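Local coordinates for protein apical membrane antigen AMA1 (Toxoplasma gondii ME49, PDB 4YIV) that acts in host cell invasion as an essential microneme protein, forming part of the moving junction between the membranes of the parasite tip and the host cell, at residues L103-P108 against I170-M175; K142-D147 against K154-F159. All blocks are in the same frame, centred on the assembly; numbering follows the deposited sequence.

Contact 1: residues L103-P108 against I170-M175; sequences LNFVTP and ILYVSM
Leu-103 and Ile-170 are joined through their backbones: the N-H of Leu-103 reaches the carbonyl of Ile-170, with N and O 2.9 Å apart and an angle of 163° at the hydrogen. Ile-170 ends strand 167-170, so its carbonyl meets the incoming loop just where the strand gives out. CB of Leu-103 also rests against this oxygen, while CA of Leu-103 lies 3.8 Å from CB of Tyr-172. The side chains of Leu-103 and Ile-170 run side by side in the same direction and touch through their methyls, CD1 of the leucine 4.1 Å from CG2 of the isoleucine. Branched aliphatic groups suit this buried place, because Ile-170 also packs on Phe-139 and Ala-140 of helix 132-141 and on Tyr-157.

Two residues further on, each segment offers an aromatic ring. CG of Tyr-172 stands anti to its backbone N and beside the carbonyl carbon (chi1 -178°). While CB of Tyr-172 packs on Leu-103, CE1 of its ring meets Phe-105. CZ of Phe-105 comes within 3.7 Å of CE1 of Tyr-172, and CE2 of Phe-105 follows at 3.9 Å from the same carbon. The planes are inclined at 71° with centroids 5.4 Å apart, an oblique pairing. Both residues are exposed, and a glycerol sits close to Tyr-172.

The setting is probably the first of the two PAN-type domains of the AMA1 ectodomain, where long loops extend from an antiparallel sheet. Chemically, one backbone-to-backbone hydrogen bond ties the two segments at the end of strand 167-170 and is the one directional bond between them; the rest is apolar contact, aliphatic and buried at Leu-103 and Ile-170, aromatic and exposed at Phe-105 and Tyr-172.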
ATOM      1  N   LEU A 103     -17.676   0.376  -9.746  1.00 22.26           N
ATOM      2  CA  LEU A 103     -18.574   1.338 -10.342  1.00 26.53           C
ATOM      3  C   LEU A 103     -19.269   0.645 -11.505  1.00 32.56           C
ATOM      4  O   LEU A 103     -18.621   0.093 -12.380  1.00 29.21           O
ATOM      5  CB  LEU A 103     -17.772   2.547 -10.813  1.00 25.78           C
ATOM      6  CG  LEU A 103     -18.495   3.671 -11.540  1.00 34.94           C
ATOM      7  CD1 LEU A 103     -17.851   4.994 -11.178  1.00 38.38           C
ATOM      8  CD2 LEU A 103     -18.401   3.434 -13.035  1.00 42.02           C
ATOM      9  N   ASN A 104     -20.597   0.682 -11.498  1.00 34.00           N
ATOM     10  CA  ASN A 104     -21.395   0.023 -12.526  1.00 34.77           C
ATOM     11  C   ASN A 104     -21.985   0.925 -13.601  1.00 36.91           C
ATOM     12  O   ASN A 104     -22.739   0.464 -14.445  1.00 43.20           O
ATOM     13  CB  ASN A 104     -22.500  -0.811 -11.884  1.00 31.25           C
ATOM     14  CG  ASN A 104     -23.595   0.040 -11.284  1.00 37.91           C
ATOM     15  OD1 ASN A 104     -23.547   1.263 -11.344  1.00 38.51           O
ATOM     16  ND2 ASN A 104     -24.594  -0.606 -10.711  1.00 41.44           N
ATOM     17  N   PHE A 105     -21.644   2.203 -13.560  1.00 37.15           N
ATOM     18  CA  PHE A 105     -22.147   3.159 -14.540  1.00 41.06           C
ATOM     19  C   PHE A 105     -21.673   2.882 -15.959  1.00 52.49           C
ATOM     20  O   PHE A 105     -20.627   2.258 -16.177  1.00 49.56           O
ATOM     21  CB  PHE A 105     -21.735   4.585 -14.163  1.00 43.83           C
ATOM     22  CG  PHE A 105     -22.244   5.044 -12.820  1.00 46.24           C
ATOM     23  CD1 PHE A 105     -23.383   4.496 -12.264  1.00 49.95           C
ATOM     24  CD2 PHE A 105     -21.573   6.030 -12.114  1.00 47.79           C
ATOM     25  CE1 PHE A 105     -23.840   4.921 -11.024  1.00 50.85           C
ATOM     26  CE2 PHE A 105     -22.028   6.451 -10.882  1.00 45.94           C
ATOM     27  CZ  PHE A 105     -23.158   5.896 -10.342  1.00 48.41           C
ATOM     28  N   VAL A 106     -22.469   3.358 -16.917  1.00 53.36           N
ATOM     29  CA  VAL A 106     -22.128   3.286 -18.340  1.00 62.24           C
ATOM     30  C   VAL A 106     -22.121   4.697 -18.937  1.00 65.18           C
ATOM     31  O   VAL A 106     -22.724   5.620 -18.380  1.00 58.71           O
ATOM     32  CB  VAL A 106     -23.114   2.394 -19.135  1.00 59.59           C
ATOM     33  CG1 VAL A 106     -23.142   0.974 -18.571  1.00 60.73           C
ATOM     34  CG2 VAL A 106     -24.510   2.987 -19.123  1.00 69.11           C
ATOM     35  N   THR A 107     -21.414   4.862 -20.055  1.00 74.71           N
ATOM     36  CA  THR A 107     -21.382   6.133 -20.784  1.00 77.29           C
ATOM     37  C   THR A 107     -22.751   6.428 -21.393  1.00 80.19           C
ATOM     38  O   THR A 107     -23.622   5.549 -21.416  1.00 80.41           O
ATOM     39  CB  THR A 107     -20.341   6.112 -21.918  1.00 74.99           C
ATOM     40  OG1 THR A 107     -20.706   5.110 -22.878  1.00 67.67           O
ATOM     41  CG2 THR A 107     -18.952   5.824 -21.377  1.00 73.46           C
ATOM     42  N   PRO A 108     -22.952   7.660 -21.899  1.00 84.43           N
ATOM     43  CA  PRO A 108     -24.210   7.915 -22.615  1.00 84.80           C
ATOM     44  C   PRO A 108     -24.418   6.929 -23.776  1.00 85.09           C
ATOM     45  O   PRO A 108     -25.551   6.719 -24.214  1.00 84.70           O
ATOM     46  CB  PRO A 108     -24.043   9.353 -23.120  1.00 81.10           C
ATOM     47  CG  PRO A 108     -23.062   9.974 -22.182  1.00 77.48           C
ATOM     48  CD  PRO A 108     -22.119   8.873 -21.791  1.00 79.54           C
ATOM     49  N   ILE A 170     -12.487   1.067 -11.046  1.00 20.80           N
ATOM     50  CA  ILE A 170     -12.841   2.278 -10.327  1.00 23.51           C
ATOM     51  C   ILE A 170     -13.861   1.866  -9.290  1.00 22.90           C
ATOM     52  O   ILE A 170     -14.877   1.290  -9.647  1.00 24.94           O
ATOM     53  CB  ILE A 170     -13.453   3.356 -11.246  1.00 26.53           C
ATOM     54  CG1 ILE A 170     -12.493   3.748 -12.365  1.00 27.56           C
ATOM     55  CG2 ILE A 170     -13.846   4.589 -10.414  1.00 27.04           C
ATOM     56  CD1 ILE A 170     -11.163   4.181 -11.905  1.00 25.27           C
ATOM     57  N   LEU A 171     -13.587   2.144  -8.019  1.00 21.16           N
ATOM     58  CA  LEU A 171     -14.486   1.726  -6.949  1.00 20.60           C
ATOM     59  C   LEU A 171     -15.436   2.839  -6.532  1.00 23.67           C
ATOM     60  O   LEU A 171     -15.041   3.807  -5.897  1.00 23.97           O
ATOM     61  CB  LEU A 171     -13.689   1.271  -5.725  1.00 21.41           C
ATOM     62  CG  LEU A 171     -12.683   0.145  -5.941  1.00 20.89           C
ATOM     63  CD1 LEU A 171     -12.141  -0.296  -4.604  1.00 26.35           C
ATOM     64  CD2 LEU A 171     -13.284  -1.053  -6.715  1.00 25.01           C
ATOM     65  N   TYR A 172     -16.692   2.682  -6.893  1.00 24.38           N
ATOM     66  CA  TYR A 172     -17.745   3.579  -6.451  1.00 22.96           C
ATOM     67  C   TYR A 172     -17.882   3.602  -4.921  1.00 25.17           C
ATOM     68  O   TYR A 172     -18.201   4.633  -4.345  1.00 26.26           O
ATOM     69  CB  TYR A 172     -19.044   3.166  -7.093  1.00 26.31           C
ATOM     70  CG  TYR A 172     -20.214   4.062  -6.739  1.00 29.28           C
ATOM     71  CD1 TYR A 172     -20.377   5.297  -7.353  1.00 34.24           C
ATOM     72  CD2 TYR A 172     -21.132   3.682  -5.777  1.00 32.83           C
ATOM     73  CE1 TYR A 172     -21.427   6.111  -7.041  1.00 37.87           C
ATOM     74  CE2 TYR A 172     -22.201   4.495  -5.449  1.00 36.10           C
ATOM     75  CZ  TYR A 172     -22.340   5.713  -6.091  1.00 41.83           C
ATOM     76  OH  TYR A 172     -23.386   6.547  -5.781  1.00 48.13           O
ATOM     77  N   VAL A 173     -17.634   2.464  -4.271  1.00 23.02           N
ATOM     78  CA  VAL A 173     -17.593   2.407  -2.808  1.00 23.68           C
ATOM     79  C   VAL A 173     -16.161   2.667  -2.366  1.00 23.04           C
ATOM     80  O   VAL A 173     -15.284   1.867  -2.633  1.00 21.85           O
ATOM     81  CB  VAL A 173     -18.084   1.052  -2.273  1.00 24.35           C
ATOM     82  CG1 VAL A 173     -18.003   0.992  -0.756  1.00 24.18           C
ATOM     83  CG2 VAL A 173     -19.503   0.804  -2.688  1.00 26.24           C
ATOM     84  N   SER A 174     -15.928   3.805  -1.715  1.00 20.51           N
ATOM     85  CA  SER A 174     -14.595   4.183  -1.296  1.00 20.19           C
ATOM     86  C   SER A 174     -14.399   3.822   0.159  1.00 20.71           C
ATOM     87  O   SER A 174     -13.331   4.008   0.712  1.00 19.99           O
ATOM     88  CB  SER A 174     -14.382   5.673  -1.503  1.00 23.39           C
ATOM     89  OG  SER A 174     -15.444   6.332  -0.843  1.00 25.90           O
ATOM     90  N   MET A 175     -15.444   3.306   0.801  1.00 18.47           N
ATOM     91  CA  MET A 175     -15.282   2.803   2.175  1.00 19.80           C
ATOM     92  C   MET A 175     -14.342   1.621   2.171  1.00 20.78           C
ATOM     93  O   MET A 175     -14.258   0.887   1.175  1.00 18.35           O
ATOM     94  CB  MET A 175     -16.626   2.376   2.784  1.00 20.82           C
ATOM     95  CG  MET A 175     -17.618   3.518   2.867  1.00 22.69           C
ATOM     96  SD  MET A 175     -19.098   3.051   3.795  1.00 26.12           S
ATOM     97  CE  MET A 175     -19.937   1.969   2.634  1.00 22.87           C
TER

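Contact 2: residues K142-D147 against K154-F159; sequences KTVAMD and KYRYPF
Tyr-155 meets Ala-145 first through its carbonyl, which accepts the N-H of Ala-145 with O and N 2.9 Å apart and a nearly linear 168° at the hydrogen. The same oxygen draws the CA of Val-144 to 3.3 Å, a CA-H...O contact that adds a second, weaker grip. CB of Tyr-155 lies against the methyl of Ala-145. Its ring packs on strands 43-47 and 50-54, and its OH is hydrogen-bonded to Arg-53 O and, in the loop 170-175, to Ser-174 OG.

Arg-156 turns its aliphatic stem to the first segment. CG stands anti to the carbonyl carbon (chi1 -63°), which sets it 3.9 Å from CG1 of Val-144 and 3.8 Å from Thr-143 O. The two side chains then travel together, extended in the arginine, and CG1 of Val-144 lies over one guanidinium face, offset toward its rim. The charged end suits the C-terminal end of helix 132-141: NE donates to Phe-141 O, the guanidinium makes a cation-pi contact with Phe-141, and the helix end would be expected to favour the positive charge.

The two segments thus run antiparallel, as the arms of a hairpin-like excursion between helix 132-141 and strand 159-162, and a further backbone hydrogen bond between Ala-145 and Thr-153 continues the pairing.

Tyr-157 brings its ring back across Ala-145, with OH 3.1 Å from CB of Ala-145 and CZ 3.6 Å from that methyl. A small side chain fits here, since the tyrosine tip presses right up to it. Water 1 lies in the plane of the ring, 2.7 Å from the OH of Tyr-157, and accepts the N-H of Met-146, bridging the phenol to the opposing backbone. Phe-159 then enters the strand and packs on helix 132-141.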
ATOM      1  N   LYS A 142      -8.399  11.040 -13.557  1.00 26.01           N
ATOM      2  CA  LYS A 142      -9.196  11.768 -14.534  1.00 27.70           C
ATOM      3  C   LYS A 142     -10.678  11.400 -14.528  1.00 32.75           C
ATOM      4  O   LYS A 142     -11.429  11.872 -15.366  1.00 34.30           O
ATOM      5  CB  LYS A 142      -8.580  11.552 -15.927  1.00 29.50           C
ATOM      6  CG  LYS A 142      -7.220  12.214 -16.010  1.00 32.97           C
ATOM      7  CD  LYS A 142      -6.508  12.002 -17.351  1.00 31.04           C
ATOM      8  CE  LYS A 142      -5.173  12.734 -17.317  1.00 34.61           C
ATOM      9  NZ  LYS A 142      -4.422  12.656 -18.591  1.00 36.99           N
ATOM     10  N   THR A 143     -11.091  10.594 -13.556  1.00 28.37           N
ATOM     11  CA  THR A 143     -12.481  10.164 -13.384  1.00 35.09           C
ATOM     12  C   THR A 143     -13.031  10.803 -12.085  1.00 32.40           C
ATOM     13  O   THR A 143     -12.507  10.566 -10.999  1.00 35.21           O
ATOM     14  CB  THR A 143     -12.599   8.595 -13.309  1.00 31.92           C
ATOM     15  OG1 THR A 143     -12.106   7.984 -14.522  1.00 28.85           O
ATOM     16  CG2 THR A 143     -14.026   8.148 -13.112  1.00 32.84           C
ATOM     17  N   VAL A 144     -14.055  11.636 -12.189  1.00 33.46           N
ATOM     18  CA  VAL A 144     -14.628  12.264 -10.994  1.00 32.51           C
ATOM     19  C   VAL A 144     -16.066  11.808 -10.836  1.00 30.40           C
ATOM     20  O   VAL A 144     -16.714  11.439 -11.814  1.00 31.44           O
ATOM     21  CB  VAL A 144     -14.608  13.813 -11.054  1.00 34.77           C
ATOM     22  CG1 VAL A 144     -13.184  14.352 -10.932  1.00 35.35           C
ATOM     23  CG2 VAL A 144     -15.337  14.322 -12.329  1.00 36.65           C
ATOM     24  N   ALA A 145     -16.555  11.829  -9.598  1.00 32.82           N
ATOM     25  CA  ALA A 145     -17.953  11.584  -9.327  1.00 31.84           C
ATOM     26  C   ALA A 145     -18.829  12.678  -9.966  1.00 29.34           C
ATOM     27  O   ALA A 145     -18.504  13.869  -9.922  1.00 29.09           O
ATOM     28  CB  ALA A 145     -18.186  11.531  -7.845  1.00 30.15           C
ATOM     29  N   MET A 146     -19.939  12.244 -10.543  1.00 33.78           N
ATOM     30  CA  MET A 146     -20.967  13.129 -11.061  1.00 36.63           C
ATOM     31  C   MET A 146     -22.070  13.203 -10.010  1.00 35.02           C
ATOM     32  O   MET A 146     -22.427  12.186  -9.414  1.00 32.62           O
ATOM     33  CB  MET A 146     -21.511  12.592 -12.390  1.00 39.51           C
ATOM     34  CG  MET A 146     -20.421  12.324 -13.447  1.00 39.26           C
ATOM     35  SD  MET A 146     -19.569  13.834 -13.919  1.00 44.97           S
ATOM     36  CE  MET A 146     -20.917  14.633 -14.794  1.00 44.71           C
ATOM     37  N   ASP A 147     -22.632  14.378  -9.785  1.00 35.62           N
ATOM     38  CA  ASP A 147     -23.630  14.492  -8.738  1.00 35.96           C
ATOM     39  C   ASP A 147     -25.031  14.201  -9.297  1.00 44.18           C
ATOM     40  O   ASP A 147     -25.163  13.779 -10.460  1.00 41.35           O
ATOM     41  CB  ASP A 147     -23.529  15.870  -8.079  1.00 33.45           C
ATOM     42  CG  ASP A 147     -23.961  17.017  -8.989  1.00 36.48           C
ATOM     43  OD1 ASP A 147     -24.639  16.778 -10.010  1.00 42.48           O
ATOM     44  OD2 ASP A 147     -23.624  18.182  -8.650  1.00 40.46           O
ATOM     45  N   LYS A 154     -15.330  17.386  -7.555  1.00 23.74           N
ATOM     46  CA  LYS A 154     -13.915  17.154  -7.303  1.00 28.03           C
ATOM     47  C   LYS A 154     -13.637  15.864  -6.500  1.00 28.62           C
ATOM     48  O   LYS A 154     -12.503  15.646  -6.063  1.00 26.08           O
ATOM     49  CB  LYS A 154     -13.322  18.342  -6.573  1.00 32.47           C
ATOM     50  CG  LYS A 154     -13.403  19.656  -7.393  1.00 43.02           C
ATOM     51  CD  LYS A 154     -12.303  20.638  -7.011  1.00 60.09           C
ATOM     52  CE  LYS A 154     -12.498  21.995  -7.683  1.00 70.85           C
ATOM     53  NZ  LYS A 154     -11.395  22.940  -7.319  1.00 72.90           N
ATOM     54  N   TYR A 155     -14.658  15.016  -6.332  1.00 25.47           N
ATOM     55  CA  TYR A 155     -14.492  13.746  -5.611  1.00 21.03           C
ATOM     56  C   TYR A 155     -13.941  12.733  -6.603  1.00 23.49           C
ATOM     57  O   TYR A 155     -14.533  12.537  -7.666  1.00 24.07           O
ATOM     58  CB  TYR A 155     -15.817  13.224  -5.038  1.00 24.01           C
ATOM     59  CG  TYR A 155     -15.586  12.076  -4.064  1.00 23.12           C
ATOM     60  CD1 TYR A 155     -15.308  10.786  -4.522  1.00 24.70           C
ATOM     61  CD2 TYR A 155     -15.565  12.300  -2.698  1.00 23.34           C
ATOM     62  CE1 TYR A 155     -15.062   9.748  -3.639  1.00 26.02           C
ATOM     63  CE2 TYR A 155     -15.317  11.274  -1.807  1.00 23.19           C
ATOM     64  CZ  TYR A 155     -15.046   9.994  -2.296  1.00 23.51           C
ATOM     65  OH  TYR A 155     -14.769   8.941  -1.459  1.00 22.70           O
ATOM     66  N   ARG A 156     -12.833  12.090  -6.262  1.00 23.00           N
ATOM     67  CA  ARG A 156     -12.269  11.054  -7.114  1.00 22.16           C
ATOM     68  C   ARG A 156     -12.267   9.690  -6.404  1.00 21.60           C
ATOM     69  O   ARG A 156     -11.818   9.564  -5.254  1.00 23.59           O
ATOM     70  CB  ARG A 156     -10.846  11.442  -7.534  1.00 22.69           C
ATOM     71  CG  ARG A 156     -10.782  12.681  -8.347  1.00 23.38           C
ATOM     72  CD  ARG A 156      -9.341  13.052  -8.574  1.00 24.08           C
ATOM     73  NE  ARG A 156      -9.197  14.144  -9.526  1.00 28.14           N
ATOM     74  CZ  ARG A 156      -9.275  15.441  -9.227  1.00 33.47           C
ATOM     75  NH1 ARG A 156      -9.504  15.854  -7.973  1.00 29.64           N
ATOM     76  NH2 ARG A 156      -9.115  16.328 -10.199  1.00 32.75           N
ATOM     77  N   TYR A 157     -12.794   8.677  -7.085  1.00 21.89           N
ATOM     78  CA  TYR A 157     -12.862   7.333  -6.532  1.00 21.53           C
ATOM     79  C   TYR A 157     -11.500   6.666  -6.506  1.00 22.36           C
ATOM     80  O   TYR A 157     -10.666   6.922  -7.400  1.00 22.59           O
ATOM     81  CB  TYR A 157     -13.800   6.458  -7.360  1.00 24.15           C
ATOM     82  CG  TYR A 157     -15.176   7.007  -7.517  1.00 26.53           C
ATOM     83  CD1 TYR A 157     -16.090   7.005  -6.454  1.00 26.07           C
ATOM     84  CD2 TYR A 157     -15.578   7.506  -8.737  1.00 26.90           C
ATOM     85  CE1 TYR A 157     -17.370   7.517  -6.633  1.00 31.12           C
ATOM     86  CE2 TYR A 157     -16.833   8.001  -8.927  1.00 32.81           C
ATOM     87  CZ  TYR A 157     -17.735   8.007  -7.882  1.00 32.38           C
ATOM     88  OH  TYR A 157     -19.003   8.520  -8.113  1.00 36.92           O
ATOM     89  N   PRO A 158     -11.278   5.780  -5.515  1.00 19.85           N
ATOM     90  CA  PRO A 158     -10.066   4.962  -5.517  1.00 19.11           C
ATOM     91  C   PRO A 158     -10.136   3.873  -6.598  1.00 18.49           C
ATOM     92  O   PRO A 158     -11.188   3.657  -7.231  1.00 20.09           O
ATOM     93  CB  PRO A 158     -10.028   4.400  -4.094  1.00 18.32           C
ATOM     94  CG  PRO A 158     -11.490   4.255  -3.731  1.00 20.64           C
ATOM     95  CD  PRO A 158     -12.155   5.461  -4.364  1.00 22.17           C
ATOM     96  N   PHE A 159      -9.006   3.237  -6.863  1.00 20.49           N
ATOM     97  CA  PHE A 159      -8.945   2.239  -7.914  1.00 19.87           C
ATOM     98  C   PHE A 159      -8.336   0.952  -7.394  1.00 19.45           C
ATOM     99  O   PHE A 159      -7.630   0.948  -6.390  1.00 17.33           O
ATOM    100  CB  PHE A 159      -8.102   2.729  -9.140  1.00 20.43           C
ATOM    101  CG  PHE A 159      -6.638   2.839  -8.857  1.00 20.40           C
ATOM    102  CD1 PHE A 159      -6.114   4.001  -8.337  1.00 18.57           C
ATOM    103  CD2 PHE A 159      -5.777   1.765  -9.084  1.00 22.12           C
ATOM    104  CE1 PHE A 159      -4.765   4.120  -8.046  1.00 19.37           C
ATOM    105  CE2 PHE A 159      -4.412   1.876  -8.794  1.00 23.23           C
ATOM    106  CZ  PHE A 159      -3.907   3.079  -8.270  1.00 20.85           C
TER
HETATM  107  O   HOH W   1     -20.321   9.151 -10.387  1.00 37.13           O

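How the contacts relate
The contacts lie about 9 Å apart, centre to centre, probably within the same PAN-type domain of AMA1. In sequence, 103-108 comes first, then 142-147 and 154-159, then 170-175, so contact 2 falls wholly between the two halves of contact 1. Helix 132-141 runs into contact 2, and strands 159-162 and 167-170, antiparallel neighbours in the five-stranded sheet, join 154-159 to 170-175. Beyond the strands the pairing goes on: Leu-171 N lies 2.9 Å from Pro-158 O, a probable hydrogen bond, while Leu-171 O packs 3.3 Å from Tyr-157 CB. The segment leading into strand 159-162 and the one leaving strand 167-170 therefore stay paired beyond the strands.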